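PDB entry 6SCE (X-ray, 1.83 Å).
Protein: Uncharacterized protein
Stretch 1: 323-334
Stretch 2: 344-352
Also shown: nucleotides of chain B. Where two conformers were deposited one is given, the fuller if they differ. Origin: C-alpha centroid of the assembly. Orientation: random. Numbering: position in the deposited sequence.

Stretch 1 (323-334) PEMESRLRWAEA
Stretch 2 344-352: HRSFLSGPW

What holds the strand to the helix most firmly? A salt bridge does: Arg345 NH1 donates a hydrogen bond to Glu333 OE1 at 2.9 Å, with an N-H...O angle of 151°. Glu333 reaches it with chi1 and chi2 both t and chi3 near 35°; Arg345 uses p, t, m and a chi4 near 180°. The carboxylate oxygen lies at the edge of the guanidinium, near its plane, while Leu329 CD2 covers one face, 3.6 Å from Arg345 NE.

How do the backbones run? Helix 326-334, built on i to i+4 bonds such as Glu333 N to Leu329 O (2.9 Å), is almost antiparallel to the extended strand 344-347: their directions differ by 174° and their axes approach to 9.9 Å. Register is set by CA-CA distances of 7.8 Å for Glu333-Arg345 and 6.1 Å for Pro323-Phe347. Strand alternation directs Arg345 and Phe347 toward the helix, and His344 and Ser346 away.

What packs around Phe347? Its ring (chi1 m, chi2 -66°) meets Leu329 (t, p), with Leu329 CD2 3.7 Å from Phe347 CE1. Glu326 CG comes to the ring edge, 3.7 Å from Phe347 CZ, and Pro323 CA lies 3.8 Å from Phe347 CD1. Leu329 CD2 thus touches both the aromatic ring and the guanidinium.

How does the contact end near the nucleotide? Pro323 and Glu324 form a 3-10 segment, and Pro323 CD sits 3.3 Å from Leu348 O beyond the strand. Glu324, with chi1 p and chi2 -93°, brings OE1 to 3.7 Å from Pro351 CD; the same Glu324 OE1 accepts a hydrogen bond from N6 of A3 at 3.0 Å. Met325, a selenomethionine at the N-cap position, places CE 3.6 Å from C4 of A3.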

# COMPACT_ATOMS: atom_id res chain seq x y z
N PRO A 323 1.37 12.78 11.93
CA PRO A 323 0.03 12.90 12.49
C PRO A 323 -1.04 12.39 11.56
O PRO A 323 -2.01 11.81 12.03
CB PRO A 323 -0.12 14.40 12.78
CG PRO A 323 1.05 15.07 12.21
CD PRO A 323 2.07 14.06 11.82
N GLU A 324 -0.87 12.53 10.25
CA GLU A 324 -1.84 11.96 9.31
C GLU A 324 -1.91 10.41 9.29
O GLU A 324 -2.85 9.83 8.74
CB GLU A 324 -1.65 12.52 7.89
CG GLU A 324 -0.29 12.31 7.24
CD GLU A 324 0.68 13.47 7.46
OE1 GLU A 324 1.29 14.00 6.49
OE2 GLU A 324 0.85 13.87 8.61
N MSE A 325 -0.96 9.73 9.94
CA MSE A 325 -0.99 8.27 10.06
C MSE A 325 -1.37 7.90 11.49
O MSE A 325 -1.06 6.80 11.96
CB MSE A 325 0.39 7.69 9.71
CG MSE A 325 0.86 7.85 8.27
SE MSE A 325 -0.11 6.52 7.16
CE MSE A 325 0.74 7.10 5.48
N GLU A 326 -2.06 8.80 12.22
CA GLU A 326 -2.40 8.49 13.61
C GLU A 326 -3.18 7.18 13.75
O GLU A 326 -2.87 6.40 14.62
CB GLU A 326 -3.17 9.65 14.27
CG GLU A 326 -3.60 9.34 15.69
CD GLU A 326 -4.94 8.63 15.75
OE1 GLU A 326 -5.74 8.78 14.81
OE2 GLU A 326 -5.20 7.94 16.76
N SER A 327 -4.18 6.94 12.90
CA SER A 327 -4.97 5.70 13.00
C SER A 327 -4.08 4.46 12.89
O SER A 327 -4.15 3.54 13.70
CB SER A 327 -6.02 5.62 11.90
OG SER A 327 -6.95 6.67 12.03
N ARG A 328 -3.22 4.45 11.89
CA ARG A 328 -2.32 3.29 11.72
C ARG A 328 -1.38 3.11 12.91
O ARG A 328 -1.08 1.98 13.30
CB ARG A 328 -1.56 3.38 10.40
CG ARG A 328 -2.49 3.39 9.18
CD ARG A 328 -3.20 2.06 9.05
NE ARG A 328 -2.23 0.98 8.86
CZ ARG A 328 -1.77 0.58 7.68
NH1 ARG A 328 -2.23 1.13 6.55
NH2 ARG A 328 -0.84 -0.38 7.62
N LEU A 329 -0.91 4.22 13.48
CA LEU A 329 -0.06 4.14 14.64
C LEU A 329 -0.85 3.54 15.80
O LEU A 329 -0.34 2.67 16.53
CB LEU A 329 0.49 5.51 15.02
CG LEU A 329 1.38 5.61 16.25
CD1 LEU A 329 2.63 4.79 16.05
CD2 LEU A 329 1.75 7.06 16.52
N ARG A 330 -2.08 4.01 15.98
CA ARG A 330 -2.94 3.49 17.07
C ARG A 330 -3.12 1.96 16.96
O ARG A 330 -2.99 1.22 17.95
CB ARG A 330 -4.31 4.19 17.01
CG ARG A 330 -5.33 3.74 18.05
CD ARG A 330 -6.66 4.45 17.82
NE ARG A 330 -7.66 4.10 18.84
CZ ARG A 330 -8.94 4.50 18.82
NH1 ARG A 330 -9.41 5.25 17.83
NH2 ARG A 330 -9.77 4.12 19.78
N TRP A 331 -3.38 1.47 15.76
CA TRP A 331 -3.59 0.03 15.55
C TRP A 331 -2.32 -0.77 15.74
O TRP A 331 -2.35 -1.89 16.23
CB TRP A 331 -4.18 -0.24 14.16
CG TRP A 331 -5.47 0.48 13.98
CD1 TRP A 331 -6.41 0.69 14.94
CD2 TRP A 331 -5.94 1.13 12.80
NE1 TRP A 331 -7.45 1.42 14.43
CE2 TRP A 331 -7.19 1.70 13.12
CE3 TRP A 331 -5.44 1.28 11.51
CZ2 TRP A 331 -7.94 2.39 12.19
CZ3 TRP A 331 -6.20 1.98 10.59
CH2 TRP A 331 -7.42 2.52 10.93
N ALA A 332 -1.19 -0.19 15.32
CA ALA A 332 0.10 -0.86 15.52
C ALA A 332 0.41 -0.96 17.01
O ALA A 332 0.85 -2.01 17.50
CB ALA A 332 1.22 -0.11 14.81
N GLU A 333 0.21 0.14 17.73
CA GLU A 333 0.40 0.14 19.18
C GLU A 333 -0.47 -0.94 19.84
O GLU A 333 0.02 -1.69 20.68
CB GLU A 333 0.10 1.53 19.75
CG GLU A 333 0.33 1.64 21.23
CD GLU A 333 -0.04 3.01 21.80
OE1 GLU A 333 -1.01 3.61 21.32
OE2 GLU A 333 0.63 3.45 22.75
N ALA A 334 -1.74 -1.04 19.44
CA ALA A 334 -2.65 -2.00 20.05
C ALA A 334 -2.18 -3.43 19.74
O ALA A 334 -2.20 -4.32 20.60
CB ALA A 334 -4.06 -1.79 19.54
N HIS A 344 6.56 2.29 22.58
CA HIS A 344 6.83 3.72 22.66
C HIS A 344 6.55 4.30 21.29
O HIS A 344 6.95 3.72 20.27
CB HIS A 344 8.26 3.95 23.03
CG HIS A 344 8.73 3.15 24.19
ND1 HIS A 344 8.38 3.44 25.50
CD2 HIS A 344 9.54 2.06 24.26
CE1 HIS A 344 8.94 2.57 26.31
NE2 HIS A 344 9.66 1.73 25.59
N ARG A 345 5.88 5.44 21.25
CA ARG A 345 5.47 6.04 20.01
C ARG A 345 5.73 7.49 20.10
O ARG A 345 5.69 8.05 21.19
CB ARG A 345 3.98 5.82 19.76
CG ARG A 345 3.11 6.11 20.98
CD ARG A 345 1.64 5.83 20.67
NE ARG A 345 1.03 6.99 20.03
CZ ARG A 345 -0.23 7.05 19.61
NH1 ARG A 345 -1.06 6.02 19.73
NH2 ARG A 345 -0.65 8.17 19.03
N SER A 346 5.97 8.12 18.97
CA SER A 346 5.99 9.56 18.91
C SER A 346 5.58 10.01 17.53
O SER A 346 5.74 9.26 16.55
CB SER A 346 7.39 10.09 19.25
OG SER A 346 7.35 11.49 19.45
N PHE A 347 5.03 11.22 17.44
CA PHE A 347 4.74 11.86 16.17
C PHE A 347 5.89 12.74 15.68
O PHE A 347 6.48 13.54 16.45
CB PHE A 347 3.47 12.71 16.23
CG PHE A 347 2.21 11.92 16.36
CD1 PHE A 347 1.78 11.10 15.33
CD2 PHE A 347 1.44 12.00 17.52
CE1 PHE A 347 0.60 10.38 15.44
CE2 PHE A 347 0.26 11.28 17.64
CZ PHE A 347 -0.15 10.45 16.60
N LEU A 348 6.15 12.64 14.37
CA LEU A 348 7.02 13.59 13.66
C LEU A 348 6.20 14.81 13.27
O LEU A 348 4.99 14.70 13.15
CB LEU A 348 7.60 12.97 12.40
CG LEU A 348 8.31 11.63 12.60
CD1 LEU A 348 8.76 11.12 11.23
CD2 LEU A 348 9.49 11.73 13.58
N SER A 349 6.86 15.96 13.11
CA SER A 349 6.21 17.16 12.64
C SER A 349 5.61 16.94 11.25
O SER A 349 4.55 17.45 10.95
CB SER A 349 7.20 18.34 12.58
OG SER A 349 7.74 18.58 13.87
N GLY A 350 6.29 16.14 10.42
CA GLY A 350 5.75 15.83 9.10
C GLY A 350 6.59 14.77 8.40
O GLY A 350 7.61 14.33 8.93
N PRO A 351 6.17 14.39 7.19
CA PRO A 351 6.87 13.30 6.49
C PRO A 351 8.25 13.64 6.01
O PRO A 351 8.99 12.75 5.59
CB PRO A 351 5.92 12.97 5.33
CG PRO A 351 5.10 14.19 5.12
CD PRO A 351 4.90 14.73 6.54
N TRP A 352 8.62 14.92 6.08
CA TRP A 352 9.95 15.38 5.73
C TRP A 352 10.94 15.28 6.87
O TRP A 352 12.10 15.59 6.68
CB TRP A 352 9.90 16.87 5.30
CG TRP A 352 9.36 17.72 6.45
CD1 TRP A 352 10.07 18.24 7.51
CD2 TRP A 352 8.00 18.10 6.67
NE1 TRP A 352 9.22 18.90 8.37
CE2 TRP A 352 7.95 18.85 7.87
CE3 TRP A 352 6.82 17.90 5.95
CZ2 TRP A 352 6.77 19.38 8.37
CZ3 TRP A 352 5.64 18.43 6.45
CH2 TRP A 352 5.62 19.16 7.65
P A B 3 8.94 7.29 -0.86
OP1 A B 3 9.87 8.38 -0.35
OP2 A B 3 9.66 6.14 -1.51
O5' A B 3 8.04 6.77 0.34
C5' A B 3 6.86 5.97 0.16
C4' A B 3 6.37 5.59 1.53
O4' A B 3 5.95 6.79 2.25
C3' A B 3 5.19 4.63 1.57
O3' A B 3 5.53 3.60 2.48
C2' A B 3 4.04 5.51 2.09
O2' A B 3 3.04 4.80 2.79
C1' A B 3 4.81 6.47 3.00
N9 A B 3 4.11 7.70 3.27
C8 A B 3 3.52 8.53 2.34
N7 A B 3 3.00 9.61 2.90
C5 A B 3 3.29 9.48 4.24
C6 A B 3 3.01 10.32 5.35
N6 A B 3 2.39 11.49 5.23
N1 A B 3 3.47 9.91 6.55
C2 A B 3 4.13 8.75 6.64
N3 A B 3 4.45 7.88 5.68
C4 A B 3 3.99 8.32 4.49